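Local coordinates for Lmo0651 protein (Listeria monocytogenes serovar 1/2a, PDB 6EP3) that probably binds DNA as a GntR-family transcription factor, controls expression of the Agr system and mediates virulence, at residues B[117-130]-B[166-180]. Numbering follows the deposited sequence.
With EDO (1,2-ethanediol), chain N; SO4 (sulfate ion), chain S.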
loop_
_atom_site.group_PDB
_atom_site.type_symbol
_atom_site.label_atom_id
_atom_site.label_comp_id
_atom_site.label_asym_id
_atom_site.label_seq_id
_atom_site.Cartn_x
_atom_site.Cartn_y
_atom_site.Cartn_z
ATOM N N MET B 117 -11.900 5.441 21.687
ATOM C CA MET B 117 -10.593 5.762 22.252
ATOM C C MET B 117 -10.715 6.148 23.722
ATOM O O MET B 117 -9.998 5.621 24.581
ATOM C CB MET B 117 -9.941 6.893 21.468
ATOM C CG MET B 117 -9.350 6.485 20.153
ATOM S SD MET B 117 -9.155 7.969 19.172
ATOM C CE MET B 117 -7.557 8.473 19.786
ATOM N N GLU B 118 -11.610 7.094 24.016
ATOM C CA GLU B 118 -11.818 7.518 25.399
ATOM C C GLU B 118 -12.155 6.334 26.300
ATOM O O GLU B 118 -11.628 6.209 27.411
ATOM C CB GLU B 118 -12.932 8.560 25.466
ATOM C CG GLU B 118 -12.455 9.999 25.405
ATOM C CD GLU B 118 -13.606 10.984 25.370
ATOM O OE1 GLU B 118 -14.605 10.706 24.675
ATOM O OE2 GLU B 118 -13.519 12.029 26.047
ATOM N N ARG B 119 -13.047 5.458 25.834
ATOM C CA ARG B 119 -13.506 4.339 26.648
ATOM C C ARG B 119 -12.371 3.375 26.952
ATOM O O ARG B 119 -12.191 2.949 28.099
ATOM C CB ARG B 119 -14.646 3.614 25.934
ATOM C CG ARG B 119 -15.057 2.318 26.610
ATOM C CD ARG B 119 -16.397 1.824 26.087
ATOM N NE ARG B 119 -16.279 1.033 24.867
ATOM C CZ ARG B 119 -16.217 -0.293 24.848
ATOM N NH1 ARG B 119 -16.259 -0.977 25.986
ATOM N NH2 ARG B 119 -16.118 -0.938 23.695
ATOM N N PHE B 120 -11.600 3.004 25.930
ATOM C CA PHE B 120 -10.521 2.049 26.158
ATOM C C PHE B 120 -9.393 2.665 26.980
ATOM O O PHE B 120 -8.741 1.959 27.759
ATOM C CB PHE B 120 -10.028 1.507 24.819
ATOM C CG PHE B 120 -10.970 0.515 24.198
ATOM C CD1 PHE B 120 -11.464 -0.545 24.944
ATOM C CD2 PHE B 120 -11.396 0.661 22.889
ATOM C CE1 PHE B 120 -12.341 -1.461 24.386
ATOM C CE2 PHE B 120 -12.276 -0.250 22.323
ATOM C CZ PHE B 120 -12.748 -1.313 23.074
ATOM N N SER B 121 -9.181 3.979 26.871
ATOM C CA SER B 121 -8.230 4.632 27.766
ATOM C C SER B 121 -8.730 4.615 29.206
ATOM O O SER B 121 -7.943 4.428 30.142
ATOM C CB SER B 121 -7.972 6.067 27.310
ATOM O OG SER B 121 -6.968 6.667 28.109
ATOM N N TYR B 122 -10.035 4.807 29.404
ATOM C CA TYR B 122 -10.589 4.745 30.752
ATOM C C TYR B 122 -10.470 3.338 31.325
ATOM O O TYR B 122 -10.211 3.168 32.524
ATOM C CB TYR B 122 -12.046 5.210 30.739
ATOM C CG TYR B 122 -12.787 4.976 32.036
ATOM C CD1 TYR B 122 -12.692 5.880 33.085
ATOM C CD2 TYR B 122 -13.589 3.855 32.207
ATOM C CE1 TYR B 122 -13.371 5.668 34.274
ATOM C CE2 TYR B 122 -14.270 3.636 33.388
ATOM C CZ TYR B 122 -14.157 4.544 34.416
ATOM O OH TYR B 122 -14.837 4.326 35.592
ATOM N N LEU B 123 -10.653 2.321 30.484
ATOM C CA LEU B 123 -10.571 0.936 30.930
ATOM C C LEU B 123 -9.143 0.407 31.000
ATOM O O LEU B 123 -8.949 -0.717 31.474
ATOM C CB LEU B 123 -11.396 0.033 30.011
ATOM C CG LEU B 123 -12.901 0.289 29.949
ATOM C CD1 LEU B 123 -13.522 -0.549 28.846
ATOM C CD2 LEU B 123 -13.560 -0.009 31.297
ATOM N N THR B 124 -8.155 1.169 30.518
ATOM C CA THR B 124 -6.752 0.739 30.509
ATOM C C THR B 124 -6.588 -0.557 29.717
ATOM O O THR B 124 -5.947 -1.514 30.155
ATOM C CB THR B 124 -6.190 0.597 31.929
ATOM O OG1 THR B 124 -6.670 1.671 32.744
ATOM C CG2 THR B 124 -4.664 0.636 31.913
ATOM N N ASP B 125 -7.192 -0.574 28.535
ATOM C CA ASP B 125 -7.097 -1.677 27.583
ATOM C C ASP B 125 -6.181 -1.190 26.464
ATOM O O ASP B 125 -6.628 -0.495 25.548
ATOM C CB ASP B 125 -8.479 -2.068 27.065
ATOM C CG ASP B 125 -8.473 -3.380 26.298
ATOM O OD1 ASP B 125 -7.424 -3.747 25.721
ATOM O OD2 ASP B 125 -9.538 -4.032 26.246
ATOM N N LEU B 126 -4.898 -1.551 26.546
ATOM C CA LEU B 126 -3.897 -0.929 25.682
ATOM C C LEU B 126 -4.047 -1.358 24.229
ATOM O O LEU B 126 -3.978 -0.521 23.321
ATOM C CB LEU B 126 -2.492 -1.270 26.175
ATOM C CG LEU B 126 -1.681 -0.158 26.822
ATOM C CD1 LEU B 126 -0.285 -0.672 27.095
ATOM C CD2 LEU B 126 -1.640 1.055 25.915
ATOM N N GLU B 127 -4.237 -2.655 23.986
ATOM C CA GLU B 127 -4.375 -3.135 22.615
ATOM C C GLU B 127 -5.602 -2.535 21.949
ATOM O O GLU B 127 -5.544 -2.084 20.796
ATOM C CB GLU B 127 -4.442 -4.664 22.594
ATOM C CG GLU B 127 -3.130 -5.372 22.935
ATOM C CD GLU B 127 -2.671 -5.136 24.364
ATOM O OE1 GLU B 127 -3.531 -4.878 25.235
ATOM O OE2 GLU B 127 -1.448 -5.205 24.614
ATOM N N ASN B 128 -6.725 -2.513 22.665
ATOM C CA ASN B 128 -7.934 -1.948 22.090
ATOM C C ASN B 128 -7.820 -0.440 21.921
ATOM O O ASN B 128 -8.369 0.110 20.966
ATOM C CB ASN B 128 -9.140 -2.314 22.948
ATOM C CG ASN B 128 -9.615 -3.726 22.691
ATOM O OD1 ASN B 128 -9.669 -4.172 21.545
ATOM N ND2 ASN B 128 -9.974 -4.437 23.755
ATOM N N TYR B 129 -7.081 0.240 22.803
ATOM C CA TYR B 129 -6.864 1.672 22.622
ATOM C C TYR B 129 -6.022 1.955 21.383
ATOM O O TYR B 129 -6.306 2.901 20.640
ATOM C CB TYR B 129 -6.207 2.277 23.864
ATOM C CG TYR B 129 -5.910 3.748 23.700
ATOM C CD1 TYR B 129 -6.897 4.705 23.896
ATOM C CD2 TYR B 129 -4.643 4.178 23.331
ATOM C CE1 TYR B 129 -6.624 6.051 23.734
ATOM C CE2 TYR B 129 -4.362 5.518 23.163
ATOM C CZ TYR B 129 -5.353 6.449 23.363
ATOM O OH TYR B 129 -5.062 7.783 23.197
ATOM N N PHE B 130 -4.966 1.169 21.167
ATOM C CA PHE B 130 -4.170 1.295 19.948
ATOM C C PHE B 130 -5.038 1.081 18.712
ATOM O O PHE B 130 -5.002 1.876 17.761
ATOM C CB PHE B 130 -3.019 0.287 19.984
ATOM C CG PHE B 130 -1.795 0.709 19.205
ATOM C CD1 PHE B 130 -1.379 2.031 19.183
ATOM C CD2 PHE B 130 -1.047 -0.233 18.515
ATOM C CE1 PHE B 130 -0.246 2.407 18.472
ATOM C CE2 PHE B 130 0.084 0.136 17.801
ATOM C CZ PHE B 130 0.486 1.457 17.781
ATOM N N GLY B 166 5.678 0.805 19.316
ATOM C CA GLY B 166 5.003 2.090 19.379
ATOM C C GLY B 166 3.806 2.122 20.306
ATOM O O GLY B 166 3.408 3.203 20.750
ATOM N N ILE B 167 3.228 0.961 20.618
ATOM C CA ILE B 167 2.097 0.926 21.537
ATOM C C ILE B 167 2.543 1.258 22.956
ATOM O O ILE B 167 1.758 1.791 23.749
ATOM C CB ILE B 167 1.401 -0.448 21.470
ATOM C CG1 ILE B 167 0.085 -0.433 22.251
ATOM C CG2 ILE B 167 2.324 -1.551 21.984
ATOM C CD1 ILE B 167 -0.707 -1.717 22.137
ATOM N N ASN B 168 3.806 0.976 23.296
ATOM C CA ASN B 168 4.309 1.273 24.635
ATOM C C ASN B 168 4.191 2.753 24.971
ATOM O O ASN B 168 4.063 3.115 26.146
ATOM C CB ASN B 168 5.760 0.807 24.760
ATOM C CG ASN B 168 5.895 -0.701 24.678
ATOM O OD1 ASN B 168 4.898 -1.420 24.599
ATOM N ND2 ASN B 168 7.131 -1.187 24.681
ATOM N N MET B 169 4.241 3.616 23.957
ATOM C CA MET B 169 4.033 5.046 24.157
ATOM C C MET B 169 2.723 5.326 24.884
ATOM O O MET B 169 2.651 6.218 25.739
ATOM C CB MET B 169 4.065 5.739 22.796
ATOM C CG MET B 169 3.737 7.207 22.778
ATOM S SD MET B 169 3.607 7.762 21.061
ATOM C CE MET B 169 2.842 6.345 20.290
ATOM N N PHE B 170 1.684 4.559 24.578
ATOM C CA PHE B 170 0.382 4.760 25.193
ATOM C C PHE B 170 0.248 4.059 26.543
ATOM O O PHE B 170 -0.853 4.024 27.101
ATOM C CB PHE B 170 -0.715 4.303 24.229
ATOM C CG PHE B 170 -0.741 5.079 22.945
ATOM C CD1 PHE B 170 -0.997 6.442 22.954
ATOM C CD2 PHE B 170 -0.488 4.458 21.734
ATOM C CE1 PHE B 170 -1.016 7.169 21.779
ATOM C CE2 PHE B 170 -0.504 5.179 20.553
ATOM C CZ PHE B 170 -0.768 6.536 20.574
ATOM N N LYS B 171 1.336 3.514 27.089
ATOM C CA LYS B 171 1.312 3.109 28.489
ATOM C C LYS B 171 1.191 4.314 29.411
ATOM O O LYS B 171 0.766 4.165 30.560
ATOM C CB LYS B 171 2.567 2.304 28.837
ATOM C CG LYS B 171 2.637 0.947 28.159
ATOM C CD LYS B 171 3.879 0.172 28.563
ATOM C CE LYS B 171 3.881 -1.214 27.939
ATOM N NZ LYS B 171 5.150 -1.950 28.207
ATOM N N SER B 172 1.547 5.500 28.925
ATOM C CA SER B 172 1.394 6.729 29.690
ATOM C C SER B 172 -0.042 7.226 29.587
ATOM O O SER B 172 -0.539 7.504 28.485
ATOM C CB SER B 172 2.360 7.799 29.191
ATOM O OG SER B 172 1.862 9.095 29.478
ATOM N N VAL B 173 -0.708 7.331 30.740
ATOM C CA VAL B 173 -2.053 7.886 30.777
ATOM C C VAL B 173 -2.047 9.316 30.265
ATOM O O VAL B 173 -2.996 9.756 29.605
ATOM C CB VAL B 173 -2.616 7.802 32.210
ATOM C CG1 VAL B 173 -3.827 8.718 32.377
ATOM C CG2 VAL B 173 -2.942 6.355 32.573
ATOM N N GLU B 174 -0.974 10.059 30.538
ATOM C CA GLU B 174 -0.887 11.441 30.080
ATOM C C GLU B 174 -0.877 11.511 28.557
ATOM O O GLU B 174 -1.601 12.315 27.956
ATOM C CB GLU B 174 0.360 12.096 30.673
ATOM C CG GLU B 174 0.418 13.602 30.523
ATOM C CD GLU B 174 1.566 14.214 31.304
ATOM O OE1 GLU B 174 2.608 14.522 30.690
ATOM O OE2 GLU B 174 1.426 14.381 32.534
ATOM N N ILE B 175 -0.075 10.658 27.914
ATOM C CA ILE B 175 -0.027 10.639 26.455
ATOM C C ILE B 175 -1.363 10.184 25.881
ATOM O O ILE B 175 -1.844 10.734 24.882
ATOM C CB ILE B 175 1.133 9.753 25.964
ATOM C CG1 ILE B 175 2.476 10.419 26.258
ATOM C CG2 ILE B 175 1.024 9.484 24.471
ATOM C CD1 ILE B 175 3.656 9.586 25.834
ATOM N N ARG B 176 -1.988 9.179 26.502
ATOM C CA ARG B 176 -3.287 8.721 26.014
ATOM C C ARG B 176 -4.325 9.834 26.082
ATOM O O ARG B 176 -5.084 10.053 25.129
ATOM C CB ARG B 176 -3.761 7.509 26.815
ATOM C CG ARG B 176 -3.014 6.238 26.507
ATOM C CD ARG B 176 -3.882 5.021 26.758
ATOM N NE ARG B 176 -4.526 5.046 28.068
ATOM C CZ ARG B 176 -3.986 4.545 29.174
ATOM N NH1 ARG B 176 -2.783 3.987 29.131
ATOM N NH2 ARG B 176 -4.649 4.602 30.323
ATOM N N GLU B 177 -4.368 10.554 27.206
ATOM C CA GLU B 177 -5.358 11.611 27.373
ATOM C C GLU B 177 -5.080 12.778 26.440
ATOM O O GLU B 177 -6.014 13.384 25.904
ATOM C CB GLU B 177 -5.392 12.077 28.827
ATOM C CG GLU B 177 -6.025 11.069 29.765
ATOM C CD GLU B 177 -5.989 11.510 31.209
ATOM O OE1 GLU B 177 -5.367 12.555 31.501
ATOM O OE2 GLU B 177 -6.590 10.814 32.051
ATOM N N TRP B 178 -3.804 13.094 26.214
ATOM C CA TRP B 178 -3.472 14.136 25.253
ATOM C C TRP B 178 -3.914 13.745 23.848
ATOM O O TRP B 178 -4.469 14.570 23.112
ATOM C CB TRP B 178 -1.972 14.421 25.294
ATOM C CG TRP B 178 -1.561 15.527 24.390
ATOM C CD1 TRP B 178 -1.492 16.854 24.696
ATOM C CD2 TRP B 178 -1.149 15.407 23.024
ATOM N NE1 TRP B 178 -1.067 17.571 23.602
ATOM C CE2 TRP B 178 -0.849 16.704 22.563
ATOM C CE3 TRP B 178 -1.006 14.329 22.147
ATOM C CZ2 TRP B 178 -0.414 16.952 21.263
ATOM C CZ3 TRP B 178 -0.572 14.577 20.855
ATOM C CH2 TRP B 178 -0.289 15.878 20.425
ATOM N N THR B 179 -3.688 12.485 23.464
ATOM C CA THR B 179 -4.113 12.029 22.143
ATOM C C THR B 179 -5.631 12.050 22.014
ATOM O O THR B 179 -6.166 12.422 20.962
ATOM C CB THR B 179 -3.559 10.630 21.870
ATOM O OG1 THR B 179 -2.146 10.620 22.113
ATOM C CG2 THR B 179 -3.827 10.213 20.433
ATOM N N ASN B 180 -6.344 11.670 23.076
ATOM C CA ASN B 180 -7.802 11.735 23.046
ATOM C C ASN B 180 -8.283 13.176 22.897
ATOM O O ASN B 180 -9.213 13.457 22.126
ATOM C CB ASN B 180 -8.388 11.109 24.312
ATOM C CG ASN B 180 -8.091 9.624 24.427
ATOM O OD1 ASN B 180 -7.595 8.996 23.486
ATOM N ND2 ASN B 180 -8.409 9.051 25.584
HETATM C C1 EDO N . 1.485 7.537 33.862
HETATM O O1 EDO N . 0.500 7.000 32.972
HETATM C C2 EDO N . 2.293 8.603 33.133
HETATM O O2 EDO N . 1.417 9.659 32.723
HETATM S S SO4 S . -17.923 -4.566 24.976
HETATM O O1 SO4 S . -17.152 -4.822 23.762
HETATM O O2 SO4 S . -17.148 -3.712 25.871
HETATM O O3 SO4 S . -18.214 -5.832 25.644
HETATM O O4 SO4 S . -19.177 -3.903 24.626
HETATM O O HOH W 1 -4.906 3.590 33.223
#
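The aliphatic part of Arg176, at CD, lies over one face of the Tyr129 ring, with CD 3.7 Å from the ring centroid in a CH-pi contact. A bend at chi3 (-50°) lets CD rest there while the guanidinium, at 69° to that ring, turns to Ser121 and Phe170 O. Arg176 NE gives a nearly straight bond to Ser121 OG (2.9 Å, 166°), close to the guanidinium plane. Arg176 NH1 donates to Phe170 O (2.8 Å), and NH2 adds a weak bond to Ser121 O. A water links NH2 to Thr124 OG1. These bonds fix the rotation of the guanidinium and tie the turn before helix 173-192 to the end of helix 107-123.

Tyr129 OH donates to Asn180 OD1 (2.8 Å) from above the carbonyl plane. The Asn180 side chain is a knob among Met117, Glu118, Ser121 and Tyr129. The Tyr129 edge, at CE2, points at the face of Phe170 in a T-shaped pair. Phe130 meets Phe170 rim to rim, Phe130 CE1 to Phe170 CE2 at 3.5 Å, while Ile167 CB sits over one Phe130 face, toward its rim, in a CH-pi contact. Leu126 CD2 packs on Phe170 CB (3.8 Å).

In the helical FCD domain, 173-180 runs nearly antiparallel to 117-123. His133 and His134 of helix 126-142 extend the aromatic cluster, and Met169 packs against helix 195-219.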